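Local structure of imidazolonepropionase (Unidentified, 2Q09) at residues M312-D317 and F339-V344; A284-T289 and P300-L305. The protein hydrolyses the ring carbon-nitrogen bond of imidazolone-5-propanoate to give N-formimidoyl-L-glutamate, the third step of histidine degradation. All blocks are in the same frame, centred on the assembly; numbering follows the deposited sequence.

How the interactions relate
Both contacts lie on the same side of the chain's centre, in a TIM-barrel-like amidohydrolase fold, with their own centres about 8 Å apart. Interaction 2 comes first along the chain and closes before interaction 1 opens. Helix 302-307 of interaction 2 is followed directly by strand 312-314 of interaction 1. That strand runs parallel to its neighbour 283-286, and Ala313 bonds through its backbone to Ala284 and Leu286. The outward faces of the two strands carry apolar side chains, over which 300-305 and 339-344 pack. Phe339 joins the contacts by touching Pro300 and Pro288. Strand 312-314 runs on into the loop that carries Asp317, a ligand of the iron.

Interaction 1: M312-D317 and F339-V344; sequences MAVSSD and FGLTPV. With FE (Fe (III) ion), chain B.
Leu341 packs on Met312 and Val314 at the outer face of a strand in the TIM-barrel-like amidohydrolase fold. The tight point is between methyl groups. The side chains of Val314 and Leu341 reach toward each other tip to tip, with Val314 CG2 3.7 Å from Leu341 CD2. Val314 has CG1 anti to the backbone N (chi1 172°), which places CG2 beside that N. Met312, a selenomethionine, makes the looser approach: its CE stays 4.4 Å from Leu341 CG. Leu286 and Val302 also touch Leu341, so its side chain is buried among apolar groups.

The loop on either side of Leu341 in sequence is the open part. Gly340 is exposed, and Thr342 is partly exposed at the N-cap of helix 343-349. The glycine takes a positive phi as the chain leaves helix 328-339.

Beyond the strand, 312-317 turns into the active site. Ser315 and Ser316 hydrogen-bond to Asp70 through their side chains. Asp317 then binds the iron together with His72, His74 and His242. Its two carboxylate oxygens have different partners. Asp317 OD1 bonds the metal at 2.3 Å, while Asp317 OD2 accepts a 2.6 Å hydrogen bond from the water that also coordinates the iron.

Interaction 2: A284-T289 and P300-L305; sequences ATLLPT and PPVVAL
Leu286 meets Pro300 and Val302 with its two methyl branches, while Ala284 meets Leu305 two residues earlier, on the same face of the strand. The strand belongs to the TIM-barrel-like amidohydrolase fold, and helix 302-307 packs on the outside of its strands. All five residues are buried, and the contact across the two segments is apolar.

The Leu286 side chain and the Pro300 ring cross obliquely. Leu286 CD2 comes to 4.0 Å from Pro300 CB, so one branch lies against the carbon next to the proline CA. The other branch takes a different partner: Leu286 CD1 lies 4.2 Å from Val302 CG2. The leucine therefore forks between the residue before the helix and the first turn of the helix itself. Its bond to CB already points toward 300-305. With chi2 at 176°, CD1 runs on anti to CA to Val302, and CD2 branches to Pro300.

Leu305 comes back from the helix toward the strand. Its CD1 ends 4.0 Å from Ala284 CB, and the small alanine presents just that methyl. Leu305 is directed toward the strand, while Val302, three residues before it, meets the strand with CG2.

Pro301, at the N-cap position, is the centre of an inverse gamma turn, closed by the 2.7 Å bond from Val302 N to Pro300 O. The first helical bond follows, from Leu305 N to Pro301 O at 2.9 Å. The turn places Pro300 and Val302 near the same leucine.

Strand 283-286 lies between strands 262-265 and 312-314, parallel to both. Thr285 bonds through its backbone to Val263 and His265, and Ala284 and Leu286 bond to Ala313. Helix 302-307 covers the outer face of this strand pair and also touches Met312. Pro300 packs on Phe339, at the end of helix 328-339.

Interaction 1: M312-D317 and F339-V344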
HETATM    1  N   MSE A 312       4.355 -10.089   7.110  1.00 21.54           N
HETATM    2  CA  MSE A 312       4.767  -8.695   7.036  1.00 21.74           C
HETATM    3  C   MSE A 312       4.749  -8.169   5.611  1.00 21.47           C
HETATM    4  O   MSE A 312       5.415  -8.712   4.717  1.00 20.83           O
HETATM    5  CB  MSE A 312       6.178  -8.526   7.613  1.00 24.66           C
HETATM    6  CG  MSE A 312       6.358  -9.070   9.033  1.00 25.95           C
HETATM    7 SE   MSE A 312       8.215  -8.890   9.587  1.00 29.23          SE
HETATM    8  CE  MSE A 312       8.983 -10.313   8.561  1.00 28.68           C
ATOM      9  N   ALA A 313       3.971  -7.118   5.396  1.00 20.47           N
ATOM     10  CA  ALA A 313       3.912  -6.499   4.086  1.00 20.22           C
ATOM     11  C   ALA A 313       4.914  -5.349   4.114  1.00 19.77           C
ATOM     12  O   ALA A 313       5.305  -4.890   5.190  1.00 19.98           O
ATOM     13  CB  ALA A 313       2.499  -5.966   3.808  1.00 20.90           C
ATOM     14  N   VAL A 314       5.342  -4.908   2.938  1.00 17.11           N
ATOM     15  CA  VAL A 314       6.272  -3.790   2.832  1.00 19.09           C
ATOM     16  C   VAL A 314       5.628  -2.787   1.877  1.00 18.95           C
ATOM     17  O   VAL A 314       5.126  -3.179   0.817  1.00 18.51           O
ATOM     18  CB  VAL A 314       7.632  -4.225   2.251  1.00 17.40           C
ATOM     19  CG1 VAL A 314       8.488  -2.992   1.966  1.00 18.10           C
ATOM     20  CG2 VAL A 314       8.359  -5.139   3.237  1.00 17.09           C
ATOM     21  N   SER A 315       5.637  -1.506   2.248  1.00 18.11           N
ATOM     22  CA  SER A 315       5.027  -0.480   1.410  1.00 19.27           C
ATOM     23  C   SER A 315       5.845   0.813   1.424  1.00 19.24           C
ATOM     24  O   SER A 315       6.634   1.038   2.335  1.00 18.01           O
ATOM     25  CB  SER A 315       3.597  -0.204   1.889  1.00 19.02           C
ATOM     26  OG  SER A 315       2.953   0.727   1.027  1.00 20.39           O
ATOM     27  N   SER A 316       5.627   1.661   0.422  1.00 19.93           N
ATOM     28  CA  SER A 316       6.352   2.924   0.277  1.00 22.69           C
ATOM     29  C   SER A 316       5.894   4.067   1.187  1.00 23.31           C
ATOM     30  O   SER A 316       6.673   4.983   1.483  1.00 21.91           O
ATOM     31  CB  SER A 316       6.257   3.400  -1.175  1.00 22.92           C
ATOM     32  OG  SER A 316       4.909   3.735  -1.497  1.00 25.59           O
ATOM     33  N   ASP A 317       4.639   4.009   1.627  1.00 21.94           N
ATOM     34  CA  ASP A 317       4.069   5.057   2.475  1.00 23.13           C
ATOM     35  C   ASP A 317       4.249   6.425   1.817  1.00 21.83           C
ATOM     36  O   ASP A 317       4.394   7.434   2.504  1.00 22.55           O
ATOM     37  CB  ASP A 317       4.714   5.058   3.871  1.00 23.05           C
ATOM     38  CG  ASP A 317       4.016   6.006   4.843  1.00 25.07           C
ATOM     39  OD1 ASP A 317       2.781   6.170   4.717  1.00 26.65           O
ATOM     40  OD2 ASP A 317       4.687   6.569   5.742  1.00 22.65           O
ATOM     41  N   PHE A 339      15.596  -2.963   8.068  1.00 19.05           N
ATOM     42  CA  PHE A 339      14.847  -3.830   8.976  1.00 21.57           C
ATOM     43  C   PHE A 339      15.336  -5.270   8.971  1.00 21.15           C
ATOM     44  O   PHE A 339      14.827  -6.101   9.721  1.00 21.71           O
ATOM     45  CB  PHE A 339      13.352  -3.784   8.649  1.00 19.84           C
ATOM     46  CG  PHE A 339      12.713  -2.437   8.885  1.00 20.55           C
ATOM     47  CD1 PHE A 339      13.339  -1.482   9.683  1.00 20.61           C
ATOM     48  CD2 PHE A 339      11.473  -2.137   8.340  1.00 21.58           C
ATOM     49  CE1 PHE A 339      12.733  -0.253   9.949  1.00 21.23           C
ATOM     50  CE2 PHE A 339      10.848  -0.916   8.592  1.00 21.91           C
ATOM     51  CZ  PHE A 339      11.480   0.035   9.399  1.00 21.62           C
ATOM     52  N   GLY A 340      16.313  -5.561   8.119  1.00 21.33           N
ATOM     53  CA  GLY A 340      16.865  -6.905   8.068  1.00 21.93           C
ATOM     54  C   GLY A 340      16.079  -7.987   7.343  1.00 22.97           C
ATOM     55  O   GLY A 340      16.393  -9.170   7.485  1.00 21.71           O
ATOM     56  N   LEU A 341      15.055  -7.611   6.581  1.00 21.50           N
ATOM     57  CA  LEU A 341      14.289  -8.611   5.852  1.00 21.24           C
ATOM     58  C   LEU A 341      15.150  -9.220   4.751  1.00 20.73           C
ATOM     59  O   LEU A 341      16.138  -8.632   4.319  1.00 19.90           O
ATOM     60  CB  LEU A 341      13.039  -7.989   5.214  1.00 22.09           C
ATOM     61  CG  LEU A 341      11.720  -7.994   5.992  1.00 22.73           C
ATOM     62  CD1 LEU A 341      11.857  -7.187   7.270  1.00 21.90           C
ATOM     63  CD2 LEU A 341      10.615  -7.403   5.099  1.00 22.36           C
ATOM     64  N   THR A 342      14.773 -10.412   4.305  1.00 20.37           N
ATOM     65  CA  THR A 342      15.487 -11.068   3.216  1.00 19.87           C
ATOM     66  C   THR A 342      14.798 -10.621   1.933  1.00 21.18           C
ATOM     67  O   THR A 342      13.658 -10.155   1.969  1.00 19.44           O
ATOM     68  CB  THR A 342      15.376 -12.600   3.309  1.00 20.51           C
ATOM     69  OG1 THR A 342      13.998 -12.983   3.245  1.00 19.57           O
ATOM     70  CG2 THR A 342      15.960 -13.103   4.623  1.00 21.20           C
ATOM     71  N   PRO A 343      15.485 -10.733   0.786  1.00 20.34           N
ATOM     72  CA  PRO A 343      14.805 -10.310  -0.442  1.00 20.84           C
ATOM     73  C   PRO A 343      13.513 -11.101  -0.674  1.00 21.98           C
ATOM     74  O   PRO A 343      12.567 -10.594  -1.275  1.00 20.10           O
ATOM     75  CB  PRO A 343      15.846 -10.571  -1.530  1.00 19.85           C
ATOM     76  CG  PRO A 343      17.156 -10.304  -0.788  1.00 20.35           C
ATOM     77  CD  PRO A 343      16.913 -11.007   0.540  1.00 20.70           C
ATOM     78  N   VAL A 344      13.469 -12.345  -0.196  1.00 22.24           N
ATOM     79  CA  VAL A 344      12.277 -13.156  -0.391  1.00 22.21           C
ATOM     80  C   VAL A 344      11.133 -12.675   0.513  1.00 22.03           C
ATOM     81  O   VAL A 344       9.970 -12.700   0.107  1.00 19.52           O
ATOM     82  CB  VAL A 344      12.577 -14.676  -0.172  1.00 24.54           C
ATOM     83  CG1 VAL A 344      12.812 -14.982   1.301  1.00 24.50           C
ATOM     84  CG2 VAL A 344      11.441 -15.502  -0.733  1.00 25.48           C
TER
HETATM   85 FE    FE B 500       0.961   6.531   6.070  1.00 31.04          FE
HETATM   86  O   HOH W   1       2.836   7.353   7.399  1.00 26.67           O

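Interaction 2: A284-T289 and P300-L305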
ATOM      1  N   ALA A 284       1.022  -7.205   9.284  1.00 21.81           N
ATOM      2  CA  ALA A 284       1.831  -6.127   9.841  1.00 22.36           C
ATOM      3  C   ALA A 284       2.518  -5.449   8.656  1.00 22.28           C
ATOM      4  O   ALA A 284       3.299  -6.079   7.938  1.00 22.46           O
ATOM      5  CB  ALA A 284       2.874  -6.687  10.816  1.00 21.21           C
ATOM      6  N   THR A 285       2.227  -4.171   8.446  1.00 21.96           N
ATOM      7  CA  THR A 285       2.824  -3.463   7.326  1.00 21.07           C
ATOM      8  C   THR A 285       4.016  -2.611   7.749  1.00 20.34           C
ATOM      9  O   THR A 285       3.894  -1.699   8.567  1.00 20.84           O
ATOM     10  CB  THR A 285       1.788  -2.575   6.612  1.00 23.27           C
ATOM     11  OG1 THR A 285       0.708  -3.391   6.139  1.00 23.08           O
ATOM     12  CG2 THR A 285       2.429  -1.875   5.400  1.00 21.25           C
ATOM     13  N   LEU A 286       5.174  -2.931   7.193  1.00 18.92           N
ATOM     14  CA  LEU A 286       6.401  -2.203   7.493  1.00 18.79           C
ATOM     15  C   LEU A 286       6.565  -1.043   6.518  1.00 18.33           C
ATOM     16  O   LEU A 286       6.361  -1.195   5.311  1.00 18.69           O
ATOM     17  CB  LEU A 286       7.595  -3.150   7.393  1.00 19.41           C
ATOM     18  CG  LEU A 286       7.487  -4.375   8.319  1.00 20.36           C
ATOM     19  CD1 LEU A 286       8.671  -5.302   8.084  1.00 23.02           C
ATOM     20  CD2 LEU A 286       7.453  -3.917   9.784  1.00 21.53           C
ATOM     21  N   LEU A 287       6.937   0.117   7.052  1.00 17.82           N
ATOM     22  CA  LEU A 287       7.107   1.322   6.244  1.00 17.82           C
ATOM     23  C   LEU A 287       8.509   1.851   6.517  1.00 18.51           C
ATOM     24  O   LEU A 287       8.692   2.822   7.255  1.00 17.42           O
ATOM     25  CB  LEU A 287       6.040   2.345   6.646  1.00 19.00           C
ATOM     26  CG  LEU A 287       4.613   1.790   6.495  1.00 19.35           C
ATOM     27  CD1 LEU A 287       3.616   2.767   7.103  1.00 20.06           C
ATOM     28  CD2 LEU A 287       4.287   1.564   5.021  1.00 18.52           C
ATOM     29  N   PRO A 288       9.522   1.195   5.926  1.00 19.88           N
ATOM     30  CA  PRO A 288      10.940   1.541   6.077  1.00 20.81           C
ATOM     31  C   PRO A 288      11.348   2.938   5.620  1.00 22.51           C
ATOM     32  O   PRO A 288      12.252   3.543   6.192  1.00 22.55           O
ATOM     33  CB  PRO A 288      11.647   0.443   5.283  1.00 22.99           C
ATOM     34  CG  PRO A 288      10.676   0.183   4.165  1.00 22.06           C
ATOM     35  CD  PRO A 288       9.347   0.147   4.903  1.00 19.21           C
ATOM     36  N   THR A 289      10.688   3.449   4.590  1.00 22.77           N
ATOM     37  CA  THR A 289      11.022   4.769   4.064  1.00 24.32           C
ATOM     38  C   THR A 289      10.741   5.895   5.053  1.00 23.71           C
ATOM     39  O   THR A 289      11.524   6.841   5.160  1.00 23.14           O
ATOM     40  CB  THR A 289      10.279   5.037   2.743  1.00 26.95           C
ATOM     41  OG1 THR A 289      10.623   4.012   1.802  1.00 28.51           O
ATOM     42  CG2 THR A 289      10.685   6.385   2.165  1.00 29.78           C
ATOM     43  N   PRO A 300      11.040  -1.612  14.201  1.00 26.47           N
ATOM     44  CA  PRO A 300       9.822  -2.401  14.412  1.00 25.18           C
ATOM     45  C   PRO A 300      10.297  -3.781  14.879  1.00 23.96           C
ATOM     46  O   PRO A 300      11.388  -4.218  14.526  1.00 24.53           O
ATOM     47  CB  PRO A 300       9.193  -2.462  13.022  1.00 25.84           C
ATOM     48  CG  PRO A 300       9.681  -1.227  12.354  1.00 28.03           C
ATOM     49  CD  PRO A 300      11.143  -1.180  12.802  1.00 26.57           C
ATOM     50  N   PRO A 301       9.503  -4.473  15.707  1.00 25.51           N
ATOM     51  CA  PRO A 301       9.886  -5.798  16.207  1.00 24.19           C
ATOM     52  C   PRO A 301       9.827  -6.917  15.161  1.00 24.19           C
ATOM     53  O   PRO A 301       9.067  -7.885  15.297  1.00 22.04           O
ATOM     54  CB  PRO A 301       8.899  -6.022  17.354  1.00 25.07           C
ATOM     55  CG  PRO A 301       7.650  -5.398  16.803  1.00 24.56           C
ATOM     56  CD  PRO A 301       8.167  -4.101  16.202  1.00 24.23           C
ATOM     57  N   VAL A 302      10.655  -6.785  14.131  1.00 23.64           N
ATOM     58  CA  VAL A 302      10.708  -7.760  13.033  1.00 23.59           C
ATOM     59  C   VAL A 302      10.991  -9.189  13.508  1.00 24.87           C
ATOM     60  O   VAL A 302      10.287 -10.134  13.140  1.00 23.59           O
ATOM     61  CB  VAL A 302      11.784  -7.365  11.989  1.00 24.57           C
ATOM     62  CG1 VAL A 302      11.983  -8.478  10.979  1.00 24.49           C
ATOM     63  CG2 VAL A 302      11.360  -6.088  11.278  1.00 24.68           C
ATOM     64  N   VAL A 303      12.026  -9.351  14.323  1.00 23.55           N
ATOM     65  CA  VAL A 303      12.372 -10.677  14.820  1.00 25.69           C
ATOM     66  C   VAL A 303      11.182 -11.317  15.536  1.00 23.83           C
ATOM     67  O   VAL A 303      10.836 -12.462  15.273  1.00 24.36           O
ATOM     68  CB  VAL A 303      13.587 -10.613  15.780  1.00 27.55           C
ATOM     69  CG1 VAL A 303      13.830 -11.971  16.415  1.00 27.75           C
ATOM     70  CG2 VAL A 303      14.821 -10.171  15.011  1.00 29.80           C
ATOM     71  N   ALA A 304      10.552 -10.571  16.436  1.00 23.06           N
ATOM     72  CA  ALA A 304       9.400 -11.091  17.171  1.00 23.20           C
ATOM     73  C   ALA A 304       8.216 -11.396  16.252  1.00 23.99           C
ATOM     74  O   ALA A 304       7.523 -12.401  16.437  1.00 24.05           O
ATOM     75  CB  ALA A 304       8.981 -10.110  18.261  1.00 21.89           C
ATOM     76  N   LEU A 305       7.979 -10.534  15.268  1.00 22.91           N
ATOM     77  CA  LEU A 305       6.882 -10.759  14.331  1.00 24.42           C
ATOM     78  C   LEU A 305       7.134 -12.051  13.562  1.00 23.91           C
ATOM     79  O   LEU A 305       6.212 -12.819  13.297  1.00 24.12           O
ATOM     80  CB  LEU A 305       6.760  -9.596  13.345  1.00 23.01           C
ATOM     81  CG  LEU A 305       6.177  -8.292  13.892  1.00 24.39           C
ATOM     82  CD1 LEU A 305       6.326  -7.198  12.831  1.00 23.35           C
ATOM     83  CD2 LEU A 305       4.700  -8.485  14.259  1.00 24.10           C
TER